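Local coordinates for protein putative nucleoside-diphosphate-sugar epimerase (Staphylococcus aureus subsp. aureus, PDB 3E48) that is of unconfirmed function but probably binds NAD(P)H through a Rossmann-type domain and may act as a nucleoside-diphosphate-sugar epimerase, at residues B[189-201]-B[256-270]. Sequence-based numbering, arbitrary orientation.
Sequences DTWGKRYLLSGYS and DQESNDFKQLVNDQP
Asp261, in the first turn of helix 261-266, grips strand 194-197 through one carboxylate oxygen: Leu196 N donates to Asp261 OD2 over 2.9 Å in a nearly straight bond (167°). Ser259 OG donates to that same Asp261 OD2 from the opposite face of the carboxylate, while accepting from Asp261 N as an ST turn; a short polar side chain can do both, and the two donors together help fix the rotation of the carboxylate. The Tyr195 ring stands almost perpendicular to this carboxylate, meeting it with its edge, and Leu265 CD1 lies over one ring face, 4.1 Å from Tyr195 CD1. Tyr195 OH is anchored on a lone pair of Thr190 O, which holds the ring in place. Leu265 suits its position because its two methyls divide the work, CD1 also touching Leu197 CD2 and CD2 meeting Thr190 CG2. Farther along, Ser259 N donates to Ser198 OG (3.0 Å), and a water accepts from both Ser198 N and Phe262 N. Tyr200, its ring swung beside its own backbone N (chi1 -58°), reaches back with its hydroxyl to Pro270 O, 2.5 Å from Tyr200 OH, while Pro270 CG touches Tyr200 CE1 and OH. Ser201 OG donates to Asp256 OD1 at 2.8 Å and is also bonded to Asn170 of strand 168-172. That strand pairs with Tyr200 at a classic beta bulge formed by Gly199 and Tyr200. Helix 174-186 backs Thr190, Tyr195 and Phe262. The short helix 261-266, from the later part of the chain, lies nearly at right angles across strand 194-197 of the mixed sheet of a Rossmann-type domain.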
ATOM      1  N   ASP B 189     -25.395   0.956   9.027  1.00 12.47           N
ATOM      2  CA  ASP B 189     -25.684   0.177   7.828  1.00 11.49           C
ATOM      3  C   ASP B 189     -24.718   0.525   6.704  1.00 13.84           C
ATOM      4  O   ASP B 189     -24.613  -0.204   5.723  1.00 15.78           O
ATOM      5  CB  ASP B 189     -27.122   0.415   7.369  1.00 21.09           C
ATOM      6  CG  ASP B 189     -28.092  -0.562   7.989  1.00 26.69           C
ATOM      7  OD1 ASP B 189     -28.067  -0.728   9.226  1.00 32.75           O
ATOM      8  OD2 ASP B 189     -28.883  -1.169   7.238  1.00 40.57           O
ATOM      9  N   THR B 190     -24.004   1.635   6.862  1.00 11.08           N
ATOM     10  CA  THR B 190     -23.040   2.074   5.859  1.00 10.72           C
ATOM     11  C   THR B 190     -21.647   1.514   6.150  1.00 10.57           C
ATOM     12  O   THR B 190     -20.743   1.633   5.333  1.00 10.20           O
ATOM     13  CB  THR B 190     -22.919   3.612   5.825  1.00 12.79           C
ATOM     14  OG1 THR B 190     -22.395   4.076   7.077  1.00  9.97           O
ATOM     15  CG2 THR B 190     -24.274   4.253   5.572  1.00 13.05           C
ATOM     16  N   TRP B 191     -21.482   0.900   7.316  1.00 10.58           N
ATOM     17  CA  TRP B 191     -20.194   0.350   7.719  1.00  9.64           C
ATOM     18  C   TRP B 191     -19.746  -0.870   6.912  1.00 10.09           C
ATOM     19  O   TRP B 191     -20.566  -1.574   6.319  1.00 16.72           O
ATOM     20  CB  TRP B 191     -20.236  -0.013   9.209  1.00 11.88           C
ATOM     21  CG  TRP B 191     -20.497   1.150  10.126  1.00 14.21           C
ATOM     22  CD1 TRP B 191     -20.800   2.434   9.768  1.00 14.16           C
ATOM     23  CD2 TRP B 191     -20.454   1.135  11.560  1.00 11.07           C
ATOM     24  NE1 TRP B 191     -20.945   3.219  10.889  1.00 13.35           N
ATOM     25  CE2 TRP B 191     -20.737   2.445  12.002  1.00 10.68           C
ATOM     26  CE3 TRP B 191     -20.203   0.137  12.513  1.00 14.73           C
ATOM     27  CZ2 TRP B 191     -20.775   2.787  13.359  1.00 13.01           C
ATOM     28  CZ3 TRP B 191     -20.240   0.475  13.861  1.00 15.43           C
ATOM     29  CH2 TRP B 191     -20.525   1.790  14.270  1.00 15.57           C
ATOM     30  N   GLY B 192     -18.435  -1.104   6.888  1.00 13.17           N
ATOM     31  CA  GLY B 192     -17.889  -2.258   6.189  1.00 13.39           C
ATOM     32  C   GLY B 192     -17.675  -2.085   4.700  1.00 15.96           C
ATOM     33  O   GLY B 192     -17.344  -3.038   3.996  1.00 18.27           O
ATOM     34  N   LYS B 193     -17.862  -0.867   4.214  1.00 15.87           N
ATOM     35  CA  LYS B 193     -17.682  -0.597   2.801  1.00 14.87           C
ATOM     36  C   LYS B 193     -16.537   0.392   2.591  1.00 11.41           C
ATOM     37  O   LYS B 193     -16.070   1.031   3.536  1.00 16.79           O
ATOM     38  CB  LYS B 193     -18.979  -0.042   2.212  1.00 17.32           C
ATOM     39  CG  LYS B 193     -19.038  -0.127   0.703  1.00 33.22           C
ATOM     40  CD  LYS B 193     -19.062  -1.575   0.241  1.00 35.92           C
ATOM     41  CE  LYS B 193     -18.359  -1.732  -1.094  1.00 34.91           C
ATOM     42  NZ  LYS B 193     -16.910  -1.394  -0.962  1.00 24.80           N
ATOM     43  N   ARG B 194     -16.081   0.501   1.348  1.00 13.27           N
ATOM     44  CA  ARG B 194     -14.997   1.408   0.993  1.00 10.80           C
ATOM     45  C   ARG B 194     -15.640   2.625   0.337  1.00 10.89           C
ATOM     46  O   ARG B 194     -16.451   2.483  -0.576  1.00 13.23           O
ATOM     47  CB  ARG B 194     -14.044   0.715   0.014  1.00 11.47           C
ATOM     48  CG  ARG B 194     -12.682   1.375  -0.129  1.00 14.96           C
ATOM     49  CD  ARG B 194     -11.782   0.547  -1.051  1.00 19.36           C
ATOM     50  NE  ARG B 194     -10.421   1.071  -1.138  1.00 13.98           N
ATOM     51  CZ  ARG B 194      -9.484   0.898  -0.209  1.00 17.85           C
ATOM     52  NH1 ARG B 194      -8.277   1.415  -0.384  1.00 15.64           N
ATOM     53  NH2 ARG B 194      -9.744   0.197   0.887  1.00 23.42           N
ATOM     54  N   TYR B 195     -15.287   3.815   0.810  1.00  8.20           N
ATOM     55  CA  TYR B 195     -15.854   5.048   0.281  1.00  8.92           C
ATOM     56  C   TYR B 195     -14.814   6.036  -0.219  1.00  9.29           C
ATOM     57  O   TYR B 195     -13.661   6.031   0.217  1.00  9.44           O
ATOM     58  CB  TYR B 195     -16.680   5.754   1.364  1.00 10.06           C
ATOM     59  CG  TYR B 195     -17.896   4.989   1.826  1.00  8.83           C
ATOM     60  CD1 TYR B 195     -19.039   4.911   1.032  1.00 12.35           C
ATOM     61  CD2 TYR B 195     -17.896   4.320   3.051  1.00  9.22           C
ATOM     62  CE1 TYR B 195     -20.156   4.186   1.444  1.00 13.56           C
ATOM     63  CE2 TYR B 195     -19.004   3.589   3.470  1.00 13.21           C
ATOM     64  CZ  TYR B 195     -20.132   3.526   2.660  1.00 18.13           C
ATOM     65  OH  TYR B 195     -21.228   2.786   3.053  1.00 12.05           O
ATOM     66  N   LEU B 196     -15.237   6.887  -1.145  1.00  6.59           N
ATOM     67  CA  LEU B 196     -14.387   7.953  -1.661  1.00  6.14           C
ATOM     68  C   LEU B 196     -15.222   9.217  -1.531  1.00  5.60           C
ATOM     69  O   LEU B 196     -16.298   9.313  -2.111  1.00  6.67           O
ATOM     70  CB  LEU B 196     -14.028   7.739  -3.135  1.00  5.84           C
ATOM     71  CG  LEU B 196     -13.368   8.949  -3.812  1.00  8.94           C
ATOM     72  CD1 LEU B 196     -12.045   9.320  -3.133  1.00  8.20           C
ATOM     73  CD2 LEU B 196     -13.142   8.615  -5.279  1.00 14.39           C
ATOM     74  N   LEU B 197     -14.744  10.171  -0.744  1.00  8.50           N
ATOM     75  CA  LEU B 197     -15.455  11.427  -0.581  1.00  6.73           C
ATOM     76  C   LEU B 197     -14.778  12.422  -1.516  1.00  5.74           C
ATOM     77  O   LEU B 197     -13.691  12.928  -1.230  1.00  7.00           O
ATOM     78  CB  LEU B 197     -15.383  11.896   0.877  1.00  6.62           C
ATOM     79  CG  LEU B 197     -16.053  10.947   1.883  1.00 10.95           C
ATOM     80  CD1 LEU B 197     -15.951  11.517   3.296  1.00  8.22           C
ATOM     81  CD2 LEU B 197     -17.518  10.755   1.500  1.00 11.03           C
ATOM     82  N   SER B 198     -15.423  12.670  -2.652  1.00  8.26           N
ATOM     83  CA  SER B 198     -14.892  13.583  -3.657  1.00  4.82           C
ATOM     84  C   SER B 198     -15.778  14.818  -3.815  1.00  7.84           C
ATOM     85  O   SER B 198     -16.964  14.790  -3.486  1.00  9.06           O
ATOM     86  CB  SER B 198     -14.767  12.856  -5.002  1.00  7.39           C
ATOM     87  OG  SER B 198     -16.032  12.400  -5.463  1.00 10.00           O
ATOM     88  N   GLY B 199     -15.187  15.905  -4.302  1.00  8.40           N
ATOM     89  CA  GLY B 199     -15.935  17.135  -4.502  1.00  5.97           C
ATOM     90  C   GLY B 199     -15.996  17.480  -5.980  1.00 10.27           C
ATOM     91  O   GLY B 199     -16.908  17.048  -6.680  1.00 11.26           O
ATOM     92  N   TYR B 200     -15.032  18.266  -6.454  1.00  6.64           N
ATOM     93  CA  TYR B 200     -14.983  18.636  -7.864  1.00 10.69           C
ATOM     94  C   TYR B 200     -13.562  18.567  -8.404  1.00  7.28           C
ATOM     95  O   TYR B 200     -12.604  18.918  -7.712  1.00  7.94           O
ATOM     96  CB  TYR B 200     -15.533  20.052  -8.081  1.00 10.05           C
ATOM     97  CG  TYR B 200     -16.948  20.225  -7.589  1.00 11.09           C
ATOM     98  CD1 TYR B 200     -17.202  20.605  -6.271  1.00  8.03           C
ATOM     99  CD2 TYR B 200     -18.038  19.943  -8.420  1.00 16.43           C
ATOM    100  CE1 TYR B 200     -18.501  20.694  -5.790  1.00 11.52           C
ATOM    101  CE2 TYR B 200     -19.345  20.032  -7.948  1.00 15.65           C
ATOM    102  CZ  TYR B 200     -19.568  20.405  -6.632  1.00 13.64           C
ATOM    103  OH  TYR B 200     -20.851  20.467  -6.145  1.00 14.99           O
ATOM    104  N   SER B 201     -13.433  18.108  -9.646  1.00  5.91           N
ATOM    105  CA  SER B 201     -12.130  18.008 -10.296  1.00  8.74           C
ATOM    106  C   SER B 201     -11.901  19.249 -11.142  1.00 11.53           C
ATOM    107  O   SER B 201     -12.767  19.656 -11.927  1.00 14.61           O
ATOM    108  CB  SER B 201     -12.058  16.766 -11.190  1.00 10.07           C
ATOM    109  OG  SER B 201     -12.119  15.572 -10.425  1.00 10.87           O
ATOM    110  N   ASP B 256      -7.606  12.570 -10.332  1.00  8.29           N
ATOM    111  CA  ASP B 256      -8.909  12.899 -10.901  1.00  7.50           C
ATOM    112  C   ASP B 256      -9.818  11.720 -10.582  1.00  9.92           C
ATOM    113  O   ASP B 256     -10.169  10.922 -11.452  1.00 11.83           O
ATOM    114  CB  ASP B 256      -8.799  13.118 -12.418  1.00 11.57           C
ATOM    115  CG  ASP B 256     -10.130  13.490 -13.062  1.00 14.67           C
ATOM    116  OD1 ASP B 256     -11.076  13.873 -12.340  1.00 11.57           O
ATOM    117  OD2 ASP B 256     -10.229  13.408 -14.304  1.00 16.86           O
ATOM    118  N   GLN B 257     -10.178  11.616  -9.305  1.00  8.57           N
ATOM    119  CA  GLN B 257     -11.022  10.535  -8.816  1.00  5.96           C
ATOM    120  C   GLN B 257     -12.341  11.065  -8.292  1.00  7.58           C
ATOM    121  O   GLN B 257     -12.370  11.995  -7.482  1.00  9.03           O
ATOM    122  CB  GLN B 257     -10.322   9.802  -7.679  1.00  7.59           C
ATOM    123  CG  GLN B 257      -8.955   9.252  -8.024  1.00  6.97           C
ATOM    124  CD  GLN B 257      -8.329   8.589  -6.821  1.00  7.94           C
ATOM    125  OE1 GLN B 257      -8.948   7.732  -6.188  1.00 12.67           O
ATOM    126  NE2 GLN B 257      -7.099   8.972  -6.501  1.00  7.44           N
ATOM    127  N   GLU B 258     -13.433  10.460  -8.740  1.00  6.59           N
ATOM    128  CA  GLU B 258     -14.755  10.879  -8.299  1.00  8.13           C
ATOM    129  C   GLU B 258     -15.638   9.694  -7.938  1.00 10.58           C
ATOM    130  O   GLU B 258     -15.410   8.571  -8.383  1.00  9.54           O
ATOM    131  CB  GLU B 258     -15.443  11.691  -9.394  1.00  9.29           C
ATOM    132  CG  GLU B 258     -14.646  12.884  -9.876  1.00  9.60           C
ATOM    133  CD  GLU B 258     -15.472  13.809 -10.739  1.00 16.11           C
ATOM    134  OE1 GLU B 258     -16.331  14.526 -10.187  1.00 21.36           O
ATOM    135  OE2 GLU B 258     -15.266  13.812 -11.967  1.00 16.43           O
ATOM    136  N   SER B 259     -16.652   9.968  -7.129  1.00  8.75           N
ATOM    137  CA  SER B 259     -17.611   8.966  -6.704  1.00  9.11           C
ATOM    138  C   SER B 259     -18.889   9.688  -6.326  1.00  7.67           C
ATOM    139  O   SER B 259     -18.884  10.902  -6.134  1.00 12.47           O
ATOM    140  CB  SER B 259     -17.089   8.203  -5.489  1.00 12.52           C
ATOM    141  OG  SER B 259     -18.099   7.380  -4.947  1.00 29.70           O
ATOM    142  N   ASN B 260     -19.988   8.953  -6.224  1.00 10.13           N
ATOM    143  CA  ASN B 260     -21.244   9.575  -5.831  1.00  9.74           C
ATOM    144  C   ASN B 260     -21.495   9.332  -4.353  1.00 12.67           C
ATOM    145  O   ASN B 260     -22.583   9.614  -3.855  1.00 10.53           O
ATOM    146  CB  ASN B 260     -22.411   9.005  -6.634  1.00 13.19           C
ATOM    147  CG  ASN B 260     -22.290   9.282  -8.117  1.00 12.62           C
ATOM    148  OD1 ASN B 260     -22.065  10.419  -8.536  1.00 15.03           O
ATOM    149  ND2 ASN B 260     -22.458   8.241  -8.923  1.00 15.08           N
ATOM    150  N   ASP B 261     -20.485   8.822  -3.649  1.00 11.24           N
ATOM    151  CA  ASP B 261     -20.628   8.522  -2.226  1.00  8.96           C
ATOM    152  C   ASP B 261     -21.062   9.707  -1.362  1.00  9.47           C
ATOM    153  O   ASP B 261     -21.892   9.547  -0.469  1.00 10.72           O
ATOM    154  CB  ASP B 261     -19.332   7.937  -1.648  1.00  7.95           C
ATOM    155  CG  ASP B 261     -18.973   6.581  -2.244  1.00 17.12           C
ATOM    156  OD1 ASP B 261     -19.883   5.761  -2.515  1.00 17.50           O
ATOM    157  OD2 ASP B 261     -17.765   6.317  -2.420  1.00 10.67           O
ATOM    158  N   PHE B 262     -20.503  10.889  -1.601  1.00 10.55           N
ATOM    159  CA  PHE B 262     -20.884  12.047  -0.798  1.00  8.15           C
ATOM    160  C   PHE B 262     -22.378  12.323  -0.912  1.00 10.49           C
ATOM    161  O   PHE B 262     -23.074  12.472   0.094  1.00 12.96           O
ATOM    162  CB  PHE B 262     -20.115  13.295  -1.230  1.00  9.00           C
ATOM    163  CG  PHE B 262     -20.460  14.517  -0.430  1.00 13.55           C
ATOM    164  CD1 PHE B 262     -19.910  14.717   0.833  1.00 14.04           C
ATOM    165  CD2 PHE B 262     -21.354  15.458  -0.929  1.00 13.34           C
ATOM    166  CE1 PHE B 262     -20.247  15.840   1.587  1.00 11.62           C
ATOM    167  CE2 PHE B 262     -21.698  16.584  -0.183  1.00 13.32           C
ATOM    168  CZ  PHE B 262     -21.143  16.777   1.078  1.00 13.69           C
ATOM    169  N   LYS B 263     -22.871  12.391  -2.145  1.00 12.78           N
ATOM    170  CA  LYS B 263     -24.284  12.655  -2.384  1.00 10.84           C
ATOM    171  C   LYS B 263     -25.173  11.559  -1.805  1.00 12.38           C
ATOM    172  O   LYS B 263     -26.227  11.845  -1.242  1.00 16.34           O
ATOM    173  CB  LYS B 263     -24.539  12.799  -3.890  1.00 17.69           C
ATOM    174  CG  LYS B 263     -25.905  13.382  -4.248  1.00 32.35           C
ATOM    175  CD  LYS B 263     -27.006  12.335  -4.223  1.00 40.96           C
ATOM    176  CE  LYS B 263     -26.807  11.305  -5.330  1.00 43.99           C
ATOM    177  NZ  LYS B 263     -27.857  10.247  -5.305  1.00 43.29           N
ATOM    178  N   GLN B 264     -24.754  10.305  -1.934  1.00 12.86           N
ATOM    179  CA  GLN B 264     -25.557   9.205  -1.411  1.00 13.51           C
ATOM    180  C   GLN B 264     -25.546   9.169   0.115  1.00 11.56           C
ATOM    181  O   GLN B 264     -26.519   8.746   0.738  1.00 17.63           O
ATOM    182  CB  GLN B 264     -25.060   7.867  -1.965  1.00 11.77           C
ATOM    183  CG  GLN B 264     -25.070   7.814  -3.494  1.00 20.97           C
ATOM    184  CD  GLN B 264     -24.709   6.449  -4.040  1.00 25.35           C
ATOM    185  OE1 GLN B 264     -23.794   5.790  -3.544  1.00 32.01           O
ATOM    186  NE2 GLN B 264     -25.413   6.025  -5.083  1.00 33.22           N
ATOM    187  N   LEU B 265     -24.450   9.621   0.716  1.00 10.32           N
ATOM    188  CA  LEU B 265     -24.331   9.626   2.171  1.00 11.59           C
ATOM    189  C   LEU B 265     -24.949  10.849   2.843  1.00 13.61           C
ATOM    190  O   LEU B 265     -25.670  10.720   3.835  1.00 15.47           O
ATOM    191  CB  LEU B 265     -22.859   9.527   2.580  1.00 14.92           C
ATOM    192  CG  LEU B 265     -22.178   8.181   2.331  1.00 13.32           C
ATOM    193  CD1 LEU B 265     -20.669   8.310   2.545  1.00 14.71           C
ATOM    194  CD2 LEU B 265     -22.769   7.134   3.273  1.00 13.15           C
ATOM    195  N   VAL B 266     -24.665  12.032   2.304  1.00 11.02           N
ATOM    196  CA  VAL B 266     -25.161  13.276   2.884  1.00 15.49           C
ATOM    197  C   VAL B 266     -26.420  13.826   2.218  1.00 17.07           C
ATOM    198  O   VAL B 266     -27.017  14.780   2.713  1.00 21.13           O
ATOM    199  CB  VAL B 266     -24.072  14.379   2.848  1.00 13.26           C
ATOM    200  CG1 VAL B 266     -22.743  13.818   3.344  1.00 16.91           C
ATOM    201  CG2 VAL B 266     -23.933  14.928   1.450  1.00 30.93           C
ATOM    202  N   ASN B 267     -26.814  13.229   1.096  1.00 18.38           N
ATOM    203  CA  ASN B 267     -28.000  13.661   0.365  1.00 19.79           C
ATOM    204  C   ASN B 267     -27.914  15.147  -0.008  1.00 23.65           C
ATOM    205  O   ASN B 267     -28.875  15.903   0.137  1.00 21.57           O
ATOM    206  CB  ASN B 267     -29.265  13.395   1.197  1.00 25.78           C
ATOM    207  CG  ASN B 267     -29.368  11.947   1.666  1.00 35.32           C
ATOM    208  OD1 ASN B 267     -28.614  11.508   2.535  1.00 42.16           O
ATOM    209  ND2 ASN B 267     -30.302  11.199   1.086  1.00 40.98           N
ATOM    210  N   ASP B 268     -26.751  15.558  -0.496  1.00 15.47           N
ATOM    211  CA  ASP B 268     -26.545  16.944  -0.888  1.00 15.97           C
ATOM    212  C   ASP B 268     -25.362  17.023  -1.842  1.00 13.75           C
ATOM    213  O   ASP B 268     -24.651  16.039  -2.037  1.00 15.49           O
ATOM    214  CB  ASP B 268     -26.301  17.808   0.358  1.00 22.00           C
ATOM    215  CG  ASP B 268     -26.184  19.287   0.037  1.00 30.77           C
ATOM    216  OD1 ASP B 268     -26.880  19.762  -0.887  1.00 32.63           O
ATOM    217  OD2 ASP B 268     -25.407  19.983   0.727  1.00 26.78           O
ATOM    218  N   GLN B 269     -25.175  18.187  -2.448  1.00 14.61           N
ATOM    219  CA  GLN B 269     -24.078  18.407  -3.380  1.00 16.02           C
ATOM    220  C   GLN B 269     -22.883  18.973  -2.620  1.00 12.58           C
ATOM    221  O   GLN B 269     -23.052  19.771  -1.699  1.00 13.36           O
ATOM    222  CB  GLN B 269     -24.500  19.408  -4.459  1.00 24.03           C
ATOM    223  CG  GLN B 269     -25.640  18.947  -5.359  1.00 22.29           C
ATOM    224  CD  GLN B 269     -25.214  17.860  -6.324  1.00 23.23           C
ATOM    225  OE1 GLN B 269     -24.226  18.010  -7.043  1.00 30.27           O
ATOM    226  NE2 GLN B 269     -25.963  16.766  -6.357  1.00 32.04           N
ATOM    227  N   PRO B 270     -21.661  18.556  -2.979  1.00 14.50           N
ATOM    228  CA  PRO B 270     -20.491  19.092  -2.276  1.00 14.03           C
ATOM    229  C   PRO B 270     -20.330  20.569  -2.615  1.00 13.53           C
ATOM    230  O   PRO B 270     -20.783  21.015  -3.667  1.00 11.23           O
ATOM    231  CB  PRO B 270     -19.342  18.237  -2.814  1.00 14.87           C
ATOM    232  CG  PRO B 270     -19.807  17.858  -4.186  1.00 19.34           C
ATOM    233  CD  PRO B 270     -21.263  17.521  -3.948  1.00 13.18           C
TER
HETATM  234  O   HOH W   1     -18.105  11.409  -3.140  1.00 11.99           O
HETATM  235  O   HOH W   2     -16.417  14.565  -7.446  1.00 16.51           O
HETATM  236  O   HOH W   3     -19.138  14.050  -4.821  1.00 25.42           O
HETATM  237  O   HOH W   4     -15.829  17.231 -11.031  1.00 16.64           O